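Local structure of agmatinase (Burkholderia thailandensis, 4DZ4) at residues Pro18-Ser23 against Asp95-Asp100; Ser34-Asn39 against Val308-Leu313; Val50-Pro55 against Met132-Gly137; Arg74-Gln79 against Thr301-Ala306; Ile141-Leu146 against Asp189-Pro194. The protein probably hydrolyses agmatine to putrescine and urea, as an agmatinase of the arginase family that binds two manganese ions per subunit. One frame throughout, in Å; residues are numbered along the deposited sequence.

Interaction 1: Pro18-Ser23 against Asp95-Asp100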
# COMPACT_ATOMS: atom_id res chain seq x y z
N PRO B 18 6.45 -29.96 24.67
CA PRO B 18 5.73 -30.63 25.74
C PRO B 18 5.67 -29.84 27.06
O PRO B 18 4.81 -30.12 27.88
CB PRO B 18 6.55 -31.91 25.97
CG PRO B 18 7.92 -31.57 25.47
CD PRO B 18 7.72 -30.62 24.32
N SER B 19 6.59 -28.89 27.27
CA SER B 19 6.68 -28.11 28.51
C SER B 19 6.40 -26.65 28.21
O SER B 19 6.60 -26.21 27.07
CB SER B 19 8.09 -28.24 29.11
OG SER B 19 8.42 -27.21 30.05
N VAL B 20 5.96 -25.92 29.24
CA VAL B 20 5.77 -24.45 29.13
C VAL B 20 7.08 -23.68 29.05
O VAL B 20 7.08 -22.54 28.59
CB VAL B 20 4.91 -23.88 30.30
CG1 VAL B 20 3.47 -24.37 30.19
CG2 VAL B 20 5.52 -24.18 31.66
N TYR B 21 8.18 -24.29 29.49
CA TYR B 21 9.52 -23.68 29.44
C TYR B 21 10.26 -23.98 28.16
O TYR B 21 10.04 -25.02 27.54
CB TYR B 21 10.36 -24.21 30.61
CG TYR B 21 9.82 -23.75 31.93
CD1 TYR B 21 10.00 -22.43 32.35
CD2 TYR B 21 9.11 -24.61 32.77
CE1 TYR B 21 9.49 -21.98 33.55
CE2 TYR B 21 8.62 -24.17 33.98
CZ TYR B 21 8.80 -22.85 34.36
OH TYR B 21 8.31 -22.42 35.58
N GLY B 22 11.13 -23.05 27.76
CA GLY B 22 12.11 -23.28 26.70
C GLY B 22 11.71 -22.75 25.35
O GLY B 22 10.53 -22.64 25.06
N SER B 23 12.70 -22.41 24.53
CA SER B 23 12.48 -22.02 23.14
C SER B 23 12.84 -23.17 22.21
O SER B 23 13.53 -24.12 22.62
CB SER B 23 13.33 -20.82 22.78
OG SER B 23 13.00 -19.73 23.61
N ASP B 95 13.21 -19.76 32.33
CA ASP B 95 12.71 -19.80 33.70
C ASP B 95 11.48 -18.97 33.99
O ASP B 95 11.07 -18.87 35.14
CB ASP B 95 13.83 -19.54 34.73
CG ASP B 95 14.59 -18.28 34.46
OD1 ASP B 95 14.01 -17.31 33.91
OD2 ASP B 95 15.79 -18.24 34.80
N LEU B 96 10.87 -18.40 32.93
CA LEU B 96 9.56 -17.78 33.04
C LEU B 96 8.61 -18.53 32.11
O LEU B 96 8.86 -18.62 30.90
CB LEU B 96 9.59 -16.30 32.60
CG LEU B 96 8.30 -15.47 32.78
CD1 LEU B 96 8.04 -15.09 34.23
CD2 LEU B 96 8.34 -14.20 31.92
N ALA B 97 7.53 -19.04 32.69
CA ALA B 97 6.55 -19.89 32.00
C ALA B 97 5.46 -18.97 31.42
O ALA B 97 4.65 -18.41 32.15
CB ALA B 97 5.97 -20.91 32.97
N VAL B 98 5.50 -18.82 30.10
CA VAL B 98 4.60 -17.91 29.36
C VAL B 98 3.87 -18.71 28.31
O VAL B 98 4.52 -19.45 27.56
CB VAL B 98 5.41 -16.79 28.67
CG1 VAL B 98 4.47 -15.79 27.97
CG2 VAL B 98 6.29 -16.06 29.66
N ILE B 99 2.55 -18.57 28.25
CA ILE B 99 1.75 -19.24 27.22
C ILE B 99 0.95 -18.21 26.43
O ILE B 99 0.79 -17.05 26.87
CB ILE B 99 0.79 -20.29 27.81
CG1 ILE B 99 -0.29 -19.58 28.67
CG2 ILE B 99 1.62 -21.33 28.58
CD1 ILE B 99 -1.52 -20.39 29.08
N ASP B 100 0.48 -18.64 25.26
CA ASP B 100 -0.50 -17.86 24.49
C ASP B 100 -1.84 -18.63 24.62
O ASP B 100 -2.00 -19.75 24.13
CB ASP B 100 -0.03 -17.69 23.04
CG ASP B 100 -0.89 -16.70 22.25
OD1 ASP B 100 -2.07 -16.55 22.59
OD2 ASP B 100 -0.36 -16.10 21.27
O HOH W 1 7.70 -20.05 28.65
O HOH W 2 5.17 -21.69 26.45

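Interaction 2: Ser34-Asn39 against Val308-Leu313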
# COMPACT_ATOMS: atom_id res chain seq x y z
N SER B 34 1.96 -18.07 17.32
CA SER B 34 1.54 -17.60 18.66
C SER B 34 2.50 -16.48 19.10
O SER B 34 3.54 -16.27 18.47
CB SER B 34 1.61 -18.74 19.66
OG SER B 34 2.96 -19.16 19.74
N PHE B 35 2.15 -15.75 20.15
CA PHE B 35 3.00 -14.66 20.55
C PHE B 35 4.37 -15.15 21.02
O PHE B 35 4.46 -15.94 21.95
CB PHE B 35 2.38 -13.76 21.63
CG PHE B 35 3.27 -12.60 21.97
CD1 PHE B 35 3.30 -11.47 21.12
CD2 PHE B 35 4.14 -12.66 23.06
CE1 PHE B 35 4.18 -10.43 21.39
CE2 PHE B 35 5.01 -11.62 23.34
CZ PHE B 35 5.04 -10.50 22.51
N MET B 36 5.42 -14.68 20.37
CA MET B 36 6.80 -15.12 20.64
C MET B 36 6.90 -16.65 20.68
O MET B 36 7.71 -17.22 21.43
CB MET B 36 7.40 -14.45 21.91
CG MET B 36 7.84 -13.02 21.61
SD MET B 36 8.55 -12.20 23.02
CE MET B 36 10.22 -12.88 22.96
N ARG B 37 6.10 -17.30 19.84
CA ARG B 37 6.10 -18.77 19.68
C ARG B 37 5.75 -19.56 20.93
O ARG B 37 6.02 -20.75 20.98
CB ARG B 37 7.45 -19.31 19.15
CG ARG B 37 8.03 -18.52 17.97
CD ARG B 37 7.13 -18.58 16.74
NE ARG B 37 7.93 -18.12 15.60
CZ ARG B 37 7.60 -18.31 14.33
NH1 ARG B 37 6.46 -18.91 14.01
NH2 ARG B 37 8.43 -17.91 13.37
N ARG B 38 5.18 -18.90 21.94
CA ARG B 38 4.85 -19.57 23.18
C ARG B 38 3.75 -20.63 23.01
O ARG B 38 2.94 -20.59 22.05
CB ARG B 38 4.51 -18.55 24.29
CG ARG B 38 5.66 -17.63 24.70
CD ARG B 38 7.06 -18.25 24.52
NE ARG B 38 7.27 -19.43 25.32
CZ ARG B 38 8.22 -20.34 25.08
NH1 ARG B 38 8.30 -21.37 25.89
NH2 ARG B 38 9.05 -20.25 24.03
N ASN B 39 3.73 -21.62 23.90
CA ASN B 39 2.75 -22.70 23.75
C ASN B 39 1.33 -22.15 23.66
O ASN B 39 0.91 -21.37 24.52
CB ASN B 39 2.78 -23.64 24.95
CG ASN B 39 4.07 -24.42 25.05
OD1 ASN B 39 5.02 -24.20 24.32
ND2 ASN B 39 4.09 -25.38 25.98
N VAL B 308 7.39 -3.90 22.96
CA VAL B 308 6.87 -3.47 24.29
C VAL B 308 6.46 -4.70 25.10
O VAL B 308 6.87 -4.86 26.25
CB VAL B 308 5.73 -2.43 24.18
CG1 VAL B 308 5.09 -2.15 25.56
CG2 VAL B 308 6.29 -1.15 23.53
N ALA B 309 5.73 -5.60 24.46
CA ALA B 309 5.22 -6.81 25.12
C ALA B 309 6.40 -7.69 25.54
O ALA B 309 6.40 -8.25 26.64
CB ALA B 309 4.28 -7.58 24.18
N CYS B 310 7.43 -7.75 24.70
CA CYS B 310 8.59 -8.58 24.99
C CYS B 310 9.32 -8.02 26.22
O CYS B 310 9.66 -8.77 27.16
CB CYS B 310 9.53 -8.65 23.77
SG CYS B 310 11.12 -9.46 24.11
N ASP B 311 9.50 -6.72 26.25
CA ASP B 311 10.13 -6.10 27.41
C ASP B 311 9.34 -6.25 28.70
O ASP B 311 9.95 -6.43 29.76
CB ASP B 311 10.50 -4.64 27.10
CG ASP B 311 11.70 -4.55 26.14
OD1 ASP B 311 12.58 -5.43 26.21
OD2 ASP B 311 11.77 -3.59 25.34
N LEU B 312 8.01 -6.22 28.62
CA LEU B 312 7.16 -6.52 29.78
C LEU B 312 7.42 -7.95 30.30
O LEU B 312 7.56 -8.16 31.51
CB LEU B 312 5.67 -6.28 29.46
CG LEU B 312 5.33 -4.79 29.23
CD1 LEU B 312 3.98 -4.65 28.56
CD2 LEU B 312 5.36 -4.04 30.56
N LEU B 313 7.48 -8.93 29.39
CA LEU B 313 7.85 -10.30 29.80
C LEU B 313 9.21 -10.33 30.51
O LEU B 313 9.37 -11.02 31.50
CB LEU B 313 7.88 -11.29 28.63
CG LEU B 313 6.49 -11.45 27.98
CD1 LEU B 313 6.57 -12.40 26.79
CD2 LEU B 313 5.52 -12.01 29.00

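Interaction 3: Val50-Pro55 against Met132-Gly137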
# COMPACT_ATOMS: atom_id res chain seq x y z
N VAL B 50 0.26 -15.17 31.18
CA VAL B 50 -0.65 -15.55 30.09
C VAL B 50 -0.78 -14.37 29.12
O VAL B 50 -1.25 -13.28 29.52
CB VAL B 50 -2.05 -15.91 30.60
CG1 VAL B 50 -3.01 -16.14 29.43
CG2 VAL B 50 -1.95 -17.17 31.47
N VAL B 51 -0.39 -14.60 27.88
CA VAL B 51 -0.65 -13.64 26.79
C VAL B 51 -2.01 -14.02 26.18
O VAL B 51 -2.23 -15.20 25.87
CB VAL B 51 0.45 -13.71 25.70
CG1 VAL B 51 0.16 -12.69 24.58
CG2 VAL B 51 1.80 -13.38 26.32
N SER B 52 -2.89 -13.03 25.96
CA SER B 52 -4.15 -13.34 25.29
C SER B 52 -4.55 -12.11 24.50
O SER B 52 -4.04 -11.02 24.77
CB SER B 52 -5.25 -13.73 26.30
OG SER B 52 -5.67 -12.62 27.08
N GLY B 53 -5.44 -12.30 23.54
CA GLY B 53 -5.94 -11.17 22.74
C GLY B 53 -7.38 -10.83 23.11
O GLY B 53 -8.18 -11.71 23.48
N VAL B 54 -7.74 -9.55 22.99
CA VAL B 54 -9.15 -9.13 23.08
C VAL B 54 -9.42 -8.32 21.82
O VAL B 54 -9.00 -7.16 21.73
CB VAL B 54 -9.47 -8.28 24.35
CG1 VAL B 54 -10.96 -7.95 24.37
CG2 VAL B 54 -9.12 -9.04 25.64
N PRO B 55 -10.07 -8.93 20.81
CA PRO B 55 -10.10 -8.34 19.45
C PRO B 55 -11.29 -7.40 19.27
O PRO B 55 -12.18 -7.64 18.44
CB PRO B 55 -10.24 -9.57 18.55
CG PRO B 55 -11.05 -10.52 19.39
CD PRO B 55 -10.47 -10.36 20.79
N MET B 132 -1.36 -11.31 33.64
CA MET B 132 -1.94 -11.14 32.30
C MET B 132 -1.17 -10.10 31.51
O MET B 132 -0.94 -9.00 31.98
CB MET B 132 -3.41 -10.72 32.35
CG MET B 132 -4.32 -11.81 32.88
SD MET B 132 -6.05 -11.29 32.84
CE MET B 132 -6.41 -11.20 31.08
N LEU B 133 -0.74 -10.49 30.31
CA LEU B 133 -0.25 -9.54 29.30
C LEU B 133 -1.24 -9.60 28.13
O LEU B 133 -1.29 -10.59 27.39
CB LEU B 133 1.15 -9.98 28.86
CG LEU B 133 1.82 -9.09 27.81
CD1 LEU B 133 1.74 -7.63 28.18
CD2 LEU B 133 3.28 -9.52 27.57
N THR B 134 -2.06 -8.56 27.99
CA THR B 134 -3.19 -8.64 27.06
C THR B 134 -2.93 -7.77 25.83
O THR B 134 -2.43 -6.66 25.95
CB THR B 134 -4.49 -8.25 27.78
OG1 THR B 134 -4.63 -9.05 28.96
CG2 THR B 134 -5.72 -8.52 26.88
N LEU B 135 -3.24 -8.31 24.66
CA LEU B 135 -3.04 -7.60 23.38
C LEU B 135 -4.41 -7.13 22.90
O LEU B 135 -5.32 -7.96 22.77
CB LEU B 135 -2.44 -8.55 22.34
CG LEU B 135 -1.16 -9.27 22.76
CD1 LEU B 135 -0.65 -10.24 21.67
CD2 LEU B 135 -0.09 -8.23 23.14
N GLY B 136 -4.54 -5.83 22.64
CA GLY B 136 -5.76 -5.28 22.09
C GLY B 136 -5.75 -5.29 20.55
O GLY B 136 -4.76 -5.64 19.94
N GLY B 137 -6.83 -4.85 19.90
CA GLY B 137 -8.05 -4.39 20.56
C GLY B 137 -7.94 -2.92 20.95
O GLY B 137 -6.85 -2.38 21.24
O HOH W 3 -3.86 -11.84 28.99

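Interaction 4: Arg74-Gln79 against Thr301-Ala306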
# COMPACT_ATOMS: atom_id res chain seq x y z
N ARG B 74 1.03 -10.78 17.22
CA ARG B 74 1.59 -12.13 17.14
C ARG B 74 2.51 -12.31 15.92
O ARG B 74 3.64 -12.78 16.07
CB ARG B 74 0.50 -13.20 17.15
CG ARG B 74 -0.19 -13.31 18.49
CD ARG B 74 -1.30 -14.33 18.39
NE ARG B 74 -1.96 -14.56 19.69
CZ ARG B 74 -3.20 -14.18 20.05
NH1 ARG B 74 -4.04 -13.56 19.20
NH2 ARG B 74 -3.63 -14.50 21.26
N ALA B 75 2.03 -11.94 14.73
CA ALA B 75 2.83 -12.07 13.52
C ALA B 75 4.11 -11.24 13.61
O ALA B 75 5.15 -11.65 13.10
CB ALA B 75 2.02 -11.67 12.28
N ALA B 76 4.04 -10.06 14.23
CA ALA B 76 5.19 -9.18 14.33
C ALA B 76 6.21 -9.61 15.37
O ALA B 76 7.27 -8.97 15.49
CB ALA B 76 4.71 -7.77 14.66
N SER B 77 5.88 -10.62 16.16
CA SER B 77 6.76 -11.05 17.26
C SER B 77 7.78 -12.13 16.83
O SER B 77 8.59 -12.55 17.65
CB SER B 77 5.92 -11.54 18.45
OG SER B 77 5.34 -12.82 18.16
N VAL B 78 7.74 -12.57 15.58
CA VAL B 78 8.60 -13.69 15.12
C VAL B 78 10.10 -13.46 15.30
O VAL B 78 10.83 -14.37 15.73
CB VAL B 78 8.26 -14.21 13.69
CG1 VAL B 78 6.84 -14.75 13.67
CG2 VAL B 78 8.39 -13.12 12.63
N GLN B 79 10.58 -12.26 15.00
CA GLN B 79 12.01 -12.04 15.15
C GLN B 79 12.43 -12.03 16.62
O GLN B 79 13.52 -12.46 16.95
CB GLN B 79 12.40 -10.71 14.53
CG GLN B 79 12.41 -10.70 13.03
CD GLN B 79 12.78 -9.31 12.55
OE1 GLN B 79 13.96 -9.01 12.37
NE2 GLN B 79 11.78 -8.44 12.42
N THR B 301 4.25 -0.87 13.14
CA THR B 301 3.49 -0.57 14.36
C THR B 301 3.38 -1.80 15.24
O THR B 301 3.64 -1.76 16.46
CB THR B 301 2.07 -0.10 14.06
OG1 THR B 301 2.14 0.99 13.11
CG2 THR B 301 1.37 0.39 15.35
N ALA B 302 3.00 -2.90 14.60
CA ALA B 302 2.90 -4.18 15.29
C ALA B 302 4.25 -4.64 15.86
O ALA B 302 4.28 -5.24 16.95
CB ALA B 302 2.29 -5.24 14.37
N ILE B 303 5.34 -4.37 15.12
CA ILE B 303 6.69 -4.72 15.57
C ILE B 303 6.99 -3.93 16.85
O ILE B 303 7.43 -4.51 17.85
CB ILE B 303 7.74 -4.44 14.46
CG1 ILE B 303 7.62 -5.53 13.37
CG2 ILE B 303 9.14 -4.46 15.09
CD1 ILE B 303 8.33 -5.17 12.09
N ALA B 304 6.71 -2.63 16.84
CA ALA B 304 6.96 -1.84 18.04
C ALA B 304 6.13 -2.38 19.24
O ALA B 304 6.65 -2.48 20.35
CB ALA B 304 6.72 -0.36 17.80
N ALA B 305 4.86 -2.69 19.00
CA ALA B 305 3.96 -3.24 20.04
C ALA B 305 4.52 -4.56 20.59
O ALA B 305 4.50 -4.78 21.82
CB ALA B 305 2.57 -3.48 19.46
N ALA B 306 4.99 -5.43 19.68
CA ALA B 306 5.59 -6.72 20.08
C ALA B 306 6.85 -6.51 20.95
O ALA B 306 7.03 -7.23 21.94
CB ALA B 306 5.91 -7.60 18.87

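Interaction 5: Ile141-Leu146 against Asp189-Pro194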
# COMPACT_ATOMS: atom_id res chain seq x y z
N ILE B 141 -10.86 -2.05 26.31
CA ILE B 141 -10.65 -3.35 27.00
C ILE B 141 -10.01 -3.20 28.38
O ILE B 141 -10.22 -4.03 29.27
CB ILE B 141 -9.87 -4.37 26.14
CG1 ILE B 141 -8.36 -4.00 26.03
CG2 ILE B 141 -10.55 -4.55 24.76
CD1 ILE B 141 -7.49 -5.06 25.35
N THR B 142 -9.22 -2.14 28.56
CA THR B 142 -8.50 -1.97 29.81
C THR B 142 -9.42 -1.74 31.03
O THR B 142 -9.07 -2.12 32.17
CB THR B 142 -7.46 -0.86 29.68
OG1 THR B 142 -6.61 -1.15 28.56
CG2 THR B 142 -6.59 -0.77 30.97
N TYR B 143 -10.59 -1.17 30.78
CA TYR B 143 -11.55 -0.96 31.86
C TYR B 143 -12.04 -2.29 32.47
O TYR B 143 -11.85 -2.52 33.65
CB TYR B 143 -12.69 -0.04 31.37
CG TYR B 143 -13.80 0.18 32.35
CD1 TYR B 143 -13.54 0.54 33.69
CD2 TYR B 143 -15.14 0.09 31.93
CE1 TYR B 143 -14.58 0.75 34.58
CE2 TYR B 143 -16.19 0.27 32.83
CZ TYR B 143 -15.89 0.63 34.15
OH TYR B 143 -16.93 0.84 35.01
N PRO B 144 -12.62 -3.20 31.66
CA PRO B 144 -12.98 -4.47 32.32
C PRO B 144 -11.78 -5.26 32.84
O PRO B 144 -11.89 -5.98 33.84
CB PRO B 144 -13.72 -5.27 31.22
CG PRO B 144 -13.46 -4.50 29.93
CD PRO B 144 -13.28 -3.07 30.35
N LEU B 145 -10.61 -5.09 32.20
CA LEU B 145 -9.41 -5.74 32.71
C LEU B 145 -9.06 -5.20 34.09
O LEU B 145 -8.73 -5.99 34.99
CB LEU B 145 -8.22 -5.57 31.74
CG LEU B 145 -8.33 -6.33 30.40
CD1 LEU B 145 -7.12 -6.00 29.52
CD2 LEU B 145 -8.45 -7.85 30.59
N LEU B 146 -9.17 -3.89 34.28
CA LEU B 146 -8.92 -3.29 35.58
C LEU B 146 -9.94 -3.75 36.63
O LEU B 146 -9.60 -3.95 37.79
CB LEU B 146 -8.92 -1.76 35.49
CG LEU B 146 -7.69 -1.15 34.83
CD1 LEU B 146 -7.98 0.32 34.57
CD2 LEU B 146 -6.41 -1.33 35.67
N ASP B 189 -15.12 4.79 39.60
CA ASP B 189 -15.33 3.51 40.30
C ASP B 189 -14.32 3.29 41.43
O ASP B 189 -14.46 2.33 42.19
CB ASP B 189 -15.24 2.30 39.36
CG ASP B 189 -16.35 2.25 38.31
OD1 ASP B 189 -17.32 3.05 38.37
OD2 ASP B 189 -16.25 1.35 37.44
N GLY B 190 -13.32 4.16 41.54
CA GLY B 190 -12.23 3.97 42.52
C GLY B 190 -11.27 2.82 42.18
O GLY B 190 -10.57 2.31 43.08
N LEU B 191 -11.21 2.44 40.90
CA LEU B 191 -10.31 1.36 40.46
C LEU B 191 -8.87 1.80 40.45
O LEU B 191 -7.98 0.97 40.66
CB LEU B 191 -10.67 0.85 39.05
CG LEU B 191 -12.04 0.17 38.93
CD1 LEU B 191 -12.27 -0.26 37.50
CD2 LEU B 191 -12.14 -1.02 39.88
N ILE B 192 -8.65 3.07 40.16
CA ILE B 192 -7.29 3.60 40.09
C ILE B 192 -7.15 4.86 40.92
O ILE B 192 -8.11 5.61 41.08
CB ILE B 192 -6.83 3.86 38.64
CG1 ILE B 192 -7.69 4.93 37.97
CG2 ILE B 192 -6.78 2.55 37.84
CD1 ILE B 192 -7.42 5.09 36.48
N ASP B 193 -5.95 5.08 41.46
CA ASP B 193 -5.69 6.20 42.34
C ASP B 193 -5.00 7.26 41.52
O ASP B 193 -3.83 7.08 41.14
CB ASP B 193 -4.76 5.75 43.47
CG ASP B 193 -4.35 6.89 44.40
OD1 ASP B 193 -4.67 8.06 44.15
OD2 ASP B 193 -3.70 6.60 45.41
N PRO B 194 -5.68 8.39 41.27
CA PRO B 194 -5.07 9.37 40.34
C PRO B 194 -3.75 9.94 40.81
O PRO B 194 -2.83 10.08 39.99
CB PRO B 194 -6.13 10.47 40.21
CG PRO B 194 -7.41 9.83 40.65
CD PRO B 194 -7.03 8.83 41.71

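Interaction 1: Pro18-Ser23 against Asp95-Asp100
Ala97 CB is the point on which Val20 and Tyr21 converge. Val20 points its CB toward the opposing segment, and Val20 CG2 lies 3.6 Å from Ala97 CB. The other branch, CG1, is anti to the carbonyl carbon of Val20 (chi1 -68°) and meets Ile99 CG2 at 3.9 Å, the two side chains crossing at a slant. Tyr21 leaves the backbone less directly, but the end of its ring comes nearer, with its edge against the backbone of Asp95 and Leu96. There Tyr21 CE1 stands 3.6 Å from Asp95 C, which lies beside the ring edge, and Leu96 N is in the ring plane. Ala97 N approaches the same ring obliquely, and Ala97 CB lies 3.7 Å from Tyr21 CZ. An ST turn steadies the backbone before the ring: Tyr21 N donates to Ser19 OG (3.0 Å).

No direct hydrogen bond joins the segments, and water does this work. One water donates to both Val20 O and Val98 O, the latter at 2.6 Å; a second accepts from Val98 N (2.9 Å) and also sits by Val20 O. Val20 O is gripped further by Arg38 NH1.

Asp95, at the outer end, pairs with Arg317 of helix 300-323, the helix whose Lys320 touches Tyr21. The loop packs beside the residues leading into strand 98-103, which runs between strands 39-40 and 49-54 in the parallel sheet.

Interaction 2: Ser34-Asn39 against Val308-Leu313
Phe35 meets Ala309 and Leu313 in the aromatic-aliphatic part of this contact. Its CG is anti to the backbone N (chi1 -177°), and its CB points toward the helix. Phe35 CZ leads, 3.4 Å from Ala309 CB, a tight approach that is oblique to the ring. Leu313 CD1 instead lies in the ring plane, at the edge, 3.9 Å from Phe35 CE2; the two side chains run past one another, pointing opposite ways.

The second kind of contact is between sulfur-bearing side chains. Met36 SD rests 3.8 Å from Cys310 CB, and a bend at chi3 (81°) carries the terminal methyl to Cys310 SG, where Met36 CE closes to 3.7 Å. Both partners are buried.

In the fold, this is a loop packing on helix 300-323, one of the helices that flank the central parallel sheet of the arginase-type alpha/beta architecture. The same helix presents Ala309, Leu312 and Leu313 to Leu133 of strand 131-136.

Polar bonds hold the loop in shape without crossing to the helix. Met36 and Arg37 both have positive phi, and around them the chain folds back on itself: Arg37 N donates to Ser34 O at 3.1 Å and Arg38 N to Phe35 O at 3.0 Å. Ser34 OG gives its proton to Arg38 O (2.7 Å), in the carbonyl plane on a lone pair. The amides of the two contacting residues are bound as well, Phe35 N by Asp100 OD2 and Met36 N by Ser77 OG.

Interaction 3: Val50-Pro55 against Met132-Gly137
Peptide groups, not rings, are the flat units that join Val50-Val54 to Leu133-Leu135. Four bonds link them in parallel register. Leu133 N donates to Val50 O and Ser52 N to Leu133 O, the latter the longest of the set at 3.2 Å. Leu135 N then reaches Ser52 O at 2.8 Å, and Val54 N completes the ladder on Leu135 O. CA-H groups add to the same carbonyls, as where Val51 CA approaches Leu133 O.

The sheet built from these groups has two different faces. On one, Val51 CG1, anti to the backbone N (chi1 -180°), meets Leu135 CD1 at 3.9 Å; Leu133, on this face, packs under helix 300-323. On the other lie Val50, Ser52, Val54, Met132 and Thr134, where the methyls Val54 CG2 and Thr134 CG2 stand 3.7 Å apart and helix 114-126 packs on Val50, Val54 and Met132.

That second face also holds polar atoms. A water bridges the strands, donating to Val50 O and hydrogen-bonded to Ser52 OG (2.7 Å) and Thr134 OG1 (2.9 Å). Ser52 OG is bonded in addition to His121 NE2 of the covering helix.

Gly136 and Gly137 follow, with a cis peptide between them; Gly137 has positive phi, and its CA lies close to Val54 O. Here the chain turns toward His139, a manganese ligand. Chemically, the contact combines a face lined here by Val51, Leu133 and Leu135 with one on which Ser52 OG is met by water and His121, and Thr134 OG1 by the water. The loop to His139 leaves the C-terminal end of strand 131-136, where this fold carries its metal site.

Interaction 4: Arg74-Gln79 against Thr301-Ala306
Ala76 is the residue most deeply buried by this contact, its single methyl pressed against the backbone of Ala302 and Ile303. Ala76 CB stands 3.4 Å from Ala302 C and 3.5 Å from Ala302 CB; the CA atoms of Ala76 and Ile303 are 4.9 Å apart, close enough for the methyl to touch backbone.

Ala306, one turn further along, takes the next share. Its CB faces the bend in the chain after Ala76, and Ala306 CB touches Ser77 CA at 3.9 Å. Ile303 comes in from the flank: its CG1, anti to the carbonyl carbon (chi1 -74°), lies 3.9 Å from Ala76 CB.

In the fold, the C-terminal end of helix 69-76 is set against helix 300-323, and alanines line much of the meeting; Ala72 and Val73 of the shorter helix continue it onto Ala302, Ala305 and Ala306.

Where helix 69-76 ends, Arg74 O is gripped twice by Ser77, from N at 3.1 Å and from OG at 2.7 Å. The same hydroxyl oxygen accepts from Met36 N. The Arg74 guanidinium makes salt bridges with Asp100 and Asp103, while Gln79 NE2 bonds to Pro261 O of a neighbouring subunit, on whose Pro261 Ile303 also packs.

Interaction 5: Ile141-Leu146 against Asp189-Pro194
Leu191 CD1 is the hub of the apolar centre, meeting both Tyr143 and Leu146 of the helix. Leu191 CD1 lies 3.9 Å from Tyr143 CE1, obliquely to the ring, and 4.2 Å from Leu146 CB; the Leu191 and Tyr143 side chains cross at about a right angle. Leu146 extends the centre through CD1, which meets Ile192 CG2 at 4.1 Å with the two side chains crossing obliquely. Tyr242 of strand 240-246 backs Leu146, and Val187 backs Ile192.

The loop reaches this position through a Schellman motif that ends helix 182-188. Gly190, the first residue to leave helical angles, adopts positive phi; after it, Leu191 points toward helix 142-153, and Ile192 meets that helix through CG2. Helix 142-153 follows the loop bearing the manganese ligand His139. The contact packs the loop after helix 182-188 on helix 142-153, with the side chain of Tyr143 about 11 Å from a manganese ion.

At the polar edge, Tyr143 CG is anti to the backbone N (chi1 176°) and the ring runs outward past Leu191 toward Asp189. Tyr143 OH donates to Asp189 OD2 at 2.6 Å. The acceptor sits in the plane of the ring, at its edge, while the hydroxyl meets OD2 on the syn side, 18° out of the carboxylate plane. Ring and carboxylate planes are turned 41° apart. Asp189 is exposed, but the phenol that binds it is buried, with Met182 and Lys185 of helix 182-188 and Lys115 of helix 114-126 touching its side chain.

Overall arrangement
The five contacts spread across one alpha/beta domain. Interaction 3 joins two central strands of the parallel sheet, and interaction 1 adds the neighbouring strand 98-103, their centres about 17 Å apart. Interactions 2 and 4, about 9 Å apart between centres, share helix 300-323. Interaction 5 lies beyond the centre of the chain from them, about 24 Å from interaction 2 and 27 Å from interaction 4 between centres, yet touches interaction 3 where Ile141 and Leu145 meet its strands. Along the sequence the segments of interactions 1 and 3 alternate, interaction 5 follows interaction 3, and interaction 2 brings an early loop to the C-terminal helix, so segments far apart in sequence build one compact domain.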